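Side-chain contacts in uncharacterized protein (Bacteroides ovatus CL02T12C04, PDB 6PTM), which probably hydrolyses carrageenan oligosaccharides from the chain end, as an exo-acting carrageenase of glycoside hydrolase family 42: residues L286-C291 against K384-A389; I409-L414 against Y454-S459; S551-S556 against I712-N717. One frame throughout, in Å; residues are numbered along the deposited sequence.

Contact 1. Residues L286-C291 against K384-A389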
# COMPACT_ATOMS: atom_id res chain seq x y z
N LEU A 286 13.95 -0.07 -9.13
CA LEU A 286 12.63 -0.22 -8.46
C LEU A 286 11.54 -0.42 -9.52
O LEU A 286 10.36 -0.23 -9.22
CB LEU A 286 12.37 0.97 -7.53
CG LEU A 286 12.84 0.76 -6.10
CD1 LEU A 286 12.80 2.05 -5.34
CD2 LEU A 286 12.01 -0.30 -5.36
N GLY A 287 11.95 -0.82 -10.72
CA GLY A 287 11.08 -1.54 -11.65
C GLY A 287 10.36 -0.63 -12.62
O GLY A 287 10.68 0.61 -12.72
N TYR A 288 9.48 -1.27 -13.38
CA TYR A 288 8.63 -0.68 -14.43
C TYR A 288 7.18 -0.68 -13.93
O TYR A 288 6.57 -1.75 -13.68
CB TYR A 288 8.77 -1.47 -15.74
CG TYR A 288 10.14 -1.48 -16.35
CD1 TYR A 288 11.14 -2.30 -15.84
CD2 TYR A 288 10.42 -0.74 -17.49
CE1 TYR A 288 12.40 -2.34 -16.41
CE2 TYR A 288 11.68 -0.77 -18.08
CZ TYR A 288 12.67 -1.57 -17.53
OH TYR A 288 13.91 -1.66 -18.09
N MET A 289 6.64 0.52 -13.79
CA MET A 289 5.28 0.74 -13.24
C MET A 289 4.30 0.75 -14.41
O MET A 289 4.37 1.68 -15.24
CB MET A 289 5.29 2.08 -12.50
CG MET A 289 4.25 2.19 -11.42
SD MET A 289 2.63 2.46 -12.08
CE MET A 289 2.80 3.97 -13.05
N LEU A 290 3.47 -0.29 -14.54
CA LEU A 290 2.81 -0.59 -15.83
C LEU A 290 1.55 0.28 -16.02
O LEU A 290 1.18 0.47 -17.17
CB LEU A 290 2.45 -2.07 -15.95
CG LEU A 290 3.64 -3.03 -15.90
CD1 LEU A 290 3.16 -4.47 -16.01
CD2 LEU A 290 4.67 -2.71 -16.98
N CYS A 291 0.95 0.80 -14.94
CA CYS A 291 -0.18 1.74 -15.06
C CYS A 291 -0.45 2.40 -13.70
O CYS A 291 -0.42 1.70 -12.66
CB CYS A 291 -1.45 1.02 -15.52
SG CYS A 291 -2.77 2.15 -16.05
N LYS A 384 11.41 -8.82 -23.06
CA LYS A 384 12.09 -9.06 -24.36
C LYS A 384 13.31 -8.15 -24.49
O LYS A 384 14.27 -8.63 -25.05
CB LYS A 384 11.20 -8.76 -25.56
CG LYS A 384 10.10 -9.79 -25.76
CD LYS A 384 9.32 -9.65 -27.04
CE LYS A 384 8.11 -10.57 -27.06
NZ LYS A 384 7.20 -10.17 -28.14
N TYR A 385 13.27 -6.91 -24.00
CA TYR A 385 14.37 -5.92 -24.12
C TYR A 385 15.14 -5.78 -22.81
O TYR A 385 16.34 -5.46 -22.85
CB TYR A 385 13.79 -4.65 -24.73
CG TYR A 385 13.08 -4.93 -26.03
CD1 TYR A 385 11.71 -5.11 -26.09
CD2 TYR A 385 13.82 -5.18 -27.17
CE1 TYR A 385 11.07 -5.43 -27.27
CE2 TYR A 385 13.20 -5.51 -28.36
CZ TYR A 385 11.82 -5.65 -28.40
OH TYR A 385 11.26 -5.96 -29.59
N ASP A 386 14.55 -6.09 -21.65
CA ASP A 386 15.28 -6.04 -20.35
C ASP A 386 14.96 -7.30 -19.56
O ASP A 386 14.01 -7.33 -18.77
CB ASP A 386 14.89 -4.80 -19.54
CG ASP A 386 15.59 -4.70 -18.20
OD1 ASP A 386 16.37 -5.61 -17.88
OD2 ASP A 386 15.30 -3.75 -17.46
N PRO A 387 15.74 -8.39 -19.72
CA PRO A 387 15.39 -9.67 -19.09
C PRO A 387 15.48 -9.65 -17.55
O PRO A 387 14.91 -10.53 -16.94
CB PRO A 387 16.35 -10.67 -19.74
CG PRO A 387 16.93 -9.94 -20.95
CD PRO A 387 16.98 -8.48 -20.52
N GLN A 388 16.08 -8.60 -16.96
CA GLN A 388 16.11 -8.36 -15.49
C GLN A 388 14.92 -7.47 -15.03
O GLN A 388 14.88 -7.13 -13.87
CB GLN A 388 17.43 -7.70 -15.10
CG GLN A 388 18.67 -8.49 -15.52
CD GLN A 388 18.54 -9.93 -15.09
OE1 GLN A 388 18.53 -10.85 -15.91
NE2 GLN A 388 18.41 -10.14 -13.78
N ALA A 389 13.99 -7.09 -15.88
CA ALA A 389 12.96 -6.10 -15.53
C ALA A 389 12.12 -6.62 -14.36
O ALA A 389 11.63 -7.75 -14.42
CB ALA A 389 12.08 -5.78 -16.71
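Tyr288 sets its ring beside its own backbone N, with CG anti to the carbonyl carbon (chi1 -63°), while Asp386 extends its carboxylate anti to the backbone N (chi1 180°); these two choices carry the phenol and the acid to one point. There the hydroxyl OH of Tyr288 donates to OD2 of Asp386 over 2.6 Å, a short bond made to the anti lone pair, the one turned away from OD1. OD2 lies at the edge of the ring, near its plane, and the carboxylate is rotated 68° against that ring. The methyl CB of Ala389 comes up obliquely beside the same ring, 3.5 Å from CE1 of Tyr288. In this barrel the pairing ties a strand to the end of the connection that follows it: a long crossover, containing helices 310-324 and 327-334 and ending with helix 358-385, leads from strand 288-292 to the parallel neighbour 391-394, and the contact joins Tyr288 on the first strand to the turn that closes the connection. That turn is a type I turn from Asp386 to Ala389, held by Ala389 N on Asp386 O at 2.9 Å. The acid also forms an Asx turn, since OD1 of Asp386 accepts from Gln388 N at 3.1 Å, reached from well above the carboxylate plane. One oxygen thus serves the strand and the other the turn. A phenylalanine in place of Tyr288 would probably leave OD2 of the buried Asp386 without its donor and the carboxylate less firmly fixed in rotation. Val275 of helix 261-278 touches both Tyr288 and Asp386.

Contact 2. Residues I409-L414 against Y454-S459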
# COMPACT_ATOMS: atom_id res chain seq x y z
N ILE A 409 -9.72 -5.57 -11.55
CA ILE A 409 -8.50 -5.66 -10.71
C ILE A 409 -8.61 -6.87 -9.80
O ILE A 409 -9.43 -6.87 -8.82
CB ILE A 409 -8.28 -4.35 -9.94
CG1 ILE A 409 -8.10 -3.18 -10.91
CG2 ILE A 409 -7.12 -4.48 -8.98
CD1 ILE A 409 -7.01 -3.37 -11.97
N ASP A 410 -7.75 -7.84 -10.09
CA ASP A 410 -7.58 -9.10 -9.33
C ASP A 410 -6.30 -8.93 -8.52
O ASP A 410 -5.22 -9.15 -9.07
CB ASP A 410 -7.56 -10.29 -10.30
CG ASP A 410 -7.39 -11.67 -9.67
OD1 ASP A 410 -6.98 -11.76 -8.48
OD2 ASP A 410 -7.64 -12.66 -10.38
N LEU A 411 -6.40 -8.47 -7.28
CA LEU A 411 -5.19 -8.08 -6.50
C LEU A 411 -4.27 -9.30 -6.36
O LEU A 411 -3.03 -9.15 -6.36
CB LEU A 411 -5.61 -7.54 -5.12
CG LEU A 411 -4.48 -7.02 -4.24
CD1 LEU A 411 -3.61 -6.03 -4.98
CD2 LEU A 411 -5.01 -6.37 -2.97
N GLU A 412 -4.83 -10.49 -6.15
CA GLU A 412 -4.00 -11.70 -5.99
C GLU A 412 -3.19 -11.91 -7.27
O GLU A 412 -1.97 -12.06 -7.19
CB GLU A 412 -4.82 -12.95 -5.76
CG GLU A 412 -3.96 -14.18 -5.77
CD GLU A 412 -4.64 -15.44 -5.23
OE1 GLU A 412 -5.86 -15.52 -5.46
OE2 GLU A 412 -3.98 -16.32 -4.62
N ALA A 413 -3.86 -11.92 -8.42
CA ALA A 413 -3.19 -12.28 -9.69
C ALA A 413 -2.16 -11.19 -10.00
O ALA A 413 -1.03 -11.52 -10.36
CB ALA A 413 -4.18 -12.49 -10.80
N LEU A 414 -2.51 -9.92 -9.84
CA LEU A 414 -1.58 -8.83 -10.24
C LEU A 414 -0.40 -8.82 -9.27
O LEU A 414 0.72 -8.57 -9.73
CB LEU A 414 -2.30 -7.49 -10.30
CG LEU A 414 -3.42 -7.44 -11.34
CD1 LEU A 414 -4.06 -6.06 -11.38
CD2 LEU A 414 -2.91 -7.79 -12.72
N TYR A 454 -2.31 -4.86 2.72
CA TYR A 454 -0.86 -5.22 2.79
C TYR A 454 -0.73 -6.69 3.20
O TYR A 454 0.07 -7.46 2.60
CB TYR A 454 -0.14 -4.18 3.67
CG TYR A 454 0.20 -2.89 2.95
CD1 TYR A 454 -0.40 -2.55 1.73
CD2 TYR A 454 1.11 -2.00 3.48
CE1 TYR A 454 -0.08 -1.38 1.07
CE2 TYR A 454 1.44 -0.82 2.83
CZ TYR A 454 0.86 -0.52 1.61
OH TYR A 454 1.23 0.63 0.97
N ASP A 455 -1.49 -7.11 4.22
CA ASP A 455 -1.44 -8.50 4.74
C ASP A 455 -1.91 -9.48 3.65
O ASP A 455 -1.34 -10.59 3.56
CB ASP A 455 -2.20 -8.63 6.06
CG ASP A 455 -1.47 -7.99 7.24
OD1 ASP A 455 -0.28 -7.61 7.04
OD2 ASP A 455 -2.10 -7.84 8.33
N PHE A 456 -2.87 -9.09 2.83
CA PHE A 456 -3.34 -9.94 1.71
C PHE A 456 -2.20 -10.04 0.67
O PHE A 456 -1.86 -11.17 0.26
CB PHE A 456 -4.68 -9.43 1.19
CG PHE A 456 -5.21 -10.24 0.03
CD1 PHE A 456 -5.88 -11.44 0.24
CD2 PHE A 456 -4.95 -9.84 -1.29
CE1 PHE A 456 -6.33 -12.19 -0.84
CE2 PHE A 456 -5.44 -10.59 -2.36
CZ PHE A 456 -6.11 -11.77 -2.14
N MET A 457 -1.67 -8.91 0.24
CA MET A 457 -0.57 -8.85 -0.75
C MET A 457 0.64 -9.68 -0.24
O MET A 457 1.22 -10.45 -1.02
CB MET A 457 -0.17 -7.40 -0.99
CG MET A 457 -1.16 -6.59 -1.77
SD MET A 457 -0.62 -4.83 -1.83
CE MET A 457 -2.14 -3.95 -1.48
N LYS A 458 1.02 -9.57 1.04
CA LYS A 458 2.17 -10.32 1.57
C LYS A 458 1.80 -11.80 1.78
O LYS A 458 2.71 -12.65 1.69
CB LYS A 458 2.69 -9.70 2.87
CG LYS A 458 3.31 -8.32 2.71
CD LYS A 458 4.67 -8.35 2.00
CE LYS A 458 5.75 -8.70 3.00
NZ LYS A 458 7.06 -8.79 2.35
N SER A 459 0.53 -12.14 1.98
CA SER A 459 0.08 -13.56 1.99
C SER A 459 0.32 -14.16 0.60
O SER A 459 0.81 -15.31 0.51
CB SER A 459 -1.35 -13.68 2.45
OG SER A 459 -1.48 -13.30 3.84
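Two successive outer helices of the barrel, 411-417 and 448-460, meet here through Leu411 and Glu412 on one and Phe456 and Met457 on the other, a small worked case of how neighbouring beta-alpha units pack side to side. Their backbones come nearest at Glu412 and Met457, whose CA atoms are 6.9 Å apart. Leu411 carries most of the apolar contact: with CG anti to the backbone N (chi1 -176°), its branches reach across to the other helix, and CD2 of Leu411 rests 3.9 Å from CD2 of Phe456, approaching the ring obliquely. The two side chains slide past one another in opposite directions. Met457 instead crosses the leucine at about a right angle: CG of Met457 packs 4.0 Å from CD2 of Leu411, and the bend at chi3 (-135°) brings CE back to the same methyl, also at 4.0 Å. Phe456 reaches on to the first turn of the shorter helix: Glu412 N lies in the plane of the ring, 3.8 Å from CE2 of Phe456, while CB of Glu412 sits 4.0 Å from CZ of Phe456. That turn is capped by Asp410 at the N-cap position, whose OD1 accepts from Ala413 N over 3.1 Å. On the longer helix, Asp455 O accepts from both the N and the OG of Ser459, which arrive from opposite faces of its plane. Between these two segments the contact is van der Waals, so their fit depends largely on side-chain shape, whereas several polar groups at its margin turn to what is probably the following alpha/beta domain: Asp410 OD2 forms a salt bridge with Lys570, Glu412 OE2 is hydrogen-bonded to Thr601 OG1, and Ser459 OG to Phe599 N.

Contact 3. Residues S551-S556 against I712-N717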
# COMPACT_ATOMS: atom_id res chain seq x y z
N SER A 551 16.56 -2.21 11.18
CA SER A 551 15.95 -2.79 9.96
C SER A 551 15.93 -4.32 10.07
O SER A 551 15.06 -4.94 9.44
CB SER A 551 16.65 -2.34 8.69
OG SER A 551 18.00 -2.75 8.70
N ASP A 552 16.87 -4.93 10.81
CA ASP A 552 16.80 -6.41 11.00
C ASP A 552 15.54 -6.76 11.81
O ASP A 552 14.83 -7.72 11.42
CB ASP A 552 18.08 -6.99 11.61
CG ASP A 552 19.28 -6.94 10.65
OD1 ASP A 552 19.12 -7.23 9.37
OD2 ASP A 552 20.39 -6.63 11.16
N TYR A 553 15.24 -6.01 12.87
CA TYR A 553 14.00 -6.22 13.66
C TYR A 553 12.79 -6.08 12.71
O TYR A 553 11.88 -6.92 12.74
CB TYR A 553 13.93 -5.25 14.83
CG TYR A 553 14.93 -5.49 15.94
CD1 TYR A 553 15.66 -6.67 16.06
CD2 TYR A 553 15.14 -4.50 16.90
CE1 TYR A 553 16.53 -6.86 17.11
CE2 TYR A 553 16.02 -4.68 17.95
CZ TYR A 553 16.71 -5.87 18.06
OH TYR A 553 17.57 -6.06 19.10
N ILE A 554 12.79 -5.03 11.89
CA ILE A 554 11.66 -4.67 11.00
C ILE A 554 11.48 -5.81 10.01
O ILE A 554 10.32 -6.32 9.87
CB ILE A 554 11.88 -3.30 10.33
CG1 ILE A 554 11.97 -2.16 11.35
CG2 ILE A 554 10.79 -3.03 9.31
CD1 ILE A 554 10.79 -2.05 12.30
N MET A 555 12.56 -6.32 9.42
CA MET A 555 12.36 -7.43 8.46
C MET A 555 11.84 -8.65 9.22
O MET A 555 11.00 -9.31 8.66
CB MET A 555 13.63 -7.79 7.67
CG MET A 555 14.17 -6.68 6.84
SD MET A 555 12.96 -5.98 5.66
CE MET A 555 12.36 -7.49 4.90
N SER A 556 12.27 -8.91 10.47
CA SER A 556 11.74 -10.05 11.26
C SER A 556 10.23 -9.86 11.49
O SER A 556 9.44 -10.85 11.33
CB SER A 556 12.48 -10.24 12.54
OG SER A 556 13.81 -10.64 12.28
N ILE A 712 8.95 -10.40 18.71
CA ILE A 712 10.02 -11.27 18.14
C ILE A 712 11.05 -11.54 19.23
O ILE A 712 11.15 -10.73 20.17
CB ILE A 712 10.64 -10.65 16.89
CG1 ILE A 712 11.25 -9.28 17.18
CG2 ILE A 712 9.63 -10.61 15.75
CD1 ILE A 712 12.02 -8.68 16.05
N ALA A 713 11.79 -12.65 19.08
CA ALA A 713 12.89 -13.07 19.96
C ALA A 713 14.12 -12.31 19.53
O ALA A 713 14.39 -12.32 18.33
CB ALA A 713 13.11 -14.55 19.83
N LYS A 714 14.80 -11.65 20.45
CA LYS A 714 16.13 -11.04 20.26
C LYS A 714 17.17 -12.10 20.61
O LYS A 714 18.15 -12.23 19.87
CB LYS A 714 16.29 -9.81 21.16
CG LYS A 714 17.59 -9.02 21.03
CD LYS A 714 18.03 -8.44 22.35
CE LYS A 714 18.84 -7.16 22.31
NZ LYS A 714 20.10 -7.39 21.59
N ASP A 715 16.91 -12.85 21.70
CA ASP A 715 17.76 -13.99 22.15
C ASP A 715 17.00 -14.87 23.14
O ASP A 715 15.73 -14.82 23.17
CB ASP A 715 19.11 -13.47 22.66
CG ASP A 715 19.04 -12.71 23.96
OD1 ASP A 715 19.95 -11.88 24.17
OD2 ASP A 715 18.09 -12.95 24.75
N LYS A 716 17.75 -15.65 23.92
CA LYS A 716 17.25 -16.65 24.90
C LYS A 716 16.12 -16.04 25.74
O LYS A 716 15.03 -16.62 25.78
CB LYS A 716 18.37 -17.15 25.82
N ASN A 717 16.36 -14.91 26.40
CA ASN A 717 15.35 -14.41 27.37
C ASN A 717 15.01 -12.94 27.08
O ASN A 717 14.58 -12.26 28.02
CB ASN A 717 15.82 -14.70 28.81
CG ASN A 717 15.38 -16.05 29.36
OD1 ASN A 717 14.37 -16.65 28.96
ND2 ASN A 717 16.12 -16.52 30.35
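The ring of Tyr553 meets Ile712 and Lys714 at a slant, neither of them lying squarely over a face or at the rim. CD1 of Ile712 is 4.2 Å from CD1 of Tyr553, low on the ring, while at the far end the hydroxyl OH of Tyr553 is 3.5 Å from CG of Lys714. The tyrosine crosses the isoleucine at about a right angle and the lysine obliquely. The lysine is bent at chi2 and chi4, which keeps its later atoms beside the phenol as well, with CE of Lys714 3.6 Å from Tyr553 OH. Ile712 makes the most extensive contact with the helix. Its CG1 stands between backbone N and carbonyl carbon (chi1 59°), and the extended branch beyond it (chi2 173°) pushes the terminal methyl up against the helix. There CD1 of Ile712 touches the carbonyl oxygen O of Tyr553 at 3.8 Å and CB of Ser556 at 3.9 Å, so one methyl bridges a residue and its neighbour one turn on. In fold terms, helix 551-559 packs on strand 707-715, at the edge of the C-terminal antiparallel sheet as counted within this chain, close to the hairpin that leads into strand 718-725. Ile720 of that second strand touches Tyr553, Ile712 and Lys714, and so lies against three of the four touching residues. The hairpin carries an Asx turn: Asp715 OD2 accepts from Asn717 N at 3.1 Å, met nearly along its C-O bond direction, while OD1 of the same aspartate forms a salt bridge with Lys718. Lys714 and Asp715 also touch a neighbouring molecule in the crystal, and the pose of the lysine may owe something to that lattice contact.

The three contacts follow one another along the chain without interleaving. Contacts 1 and 2 both belong to the barrel, their centres about 20 Å apart and their nearest atoms about 8 Å apart; helix 358-385 relates them, ending at contact 1 while Thr372 and Phe375 along its length touch Ala413 and Leu414 beside contact 2. Contact 3 lies about 26 Å from contact 2 and about 34 Å from contact 1, centre to centre. Contact 1 thus works within a beta-alpha unit and contact 2 between units, so that two contacts lie in the barrel of this presumed carrageenase, and the third where a helix after it meets what is probably a separate C-terminal sheet domain.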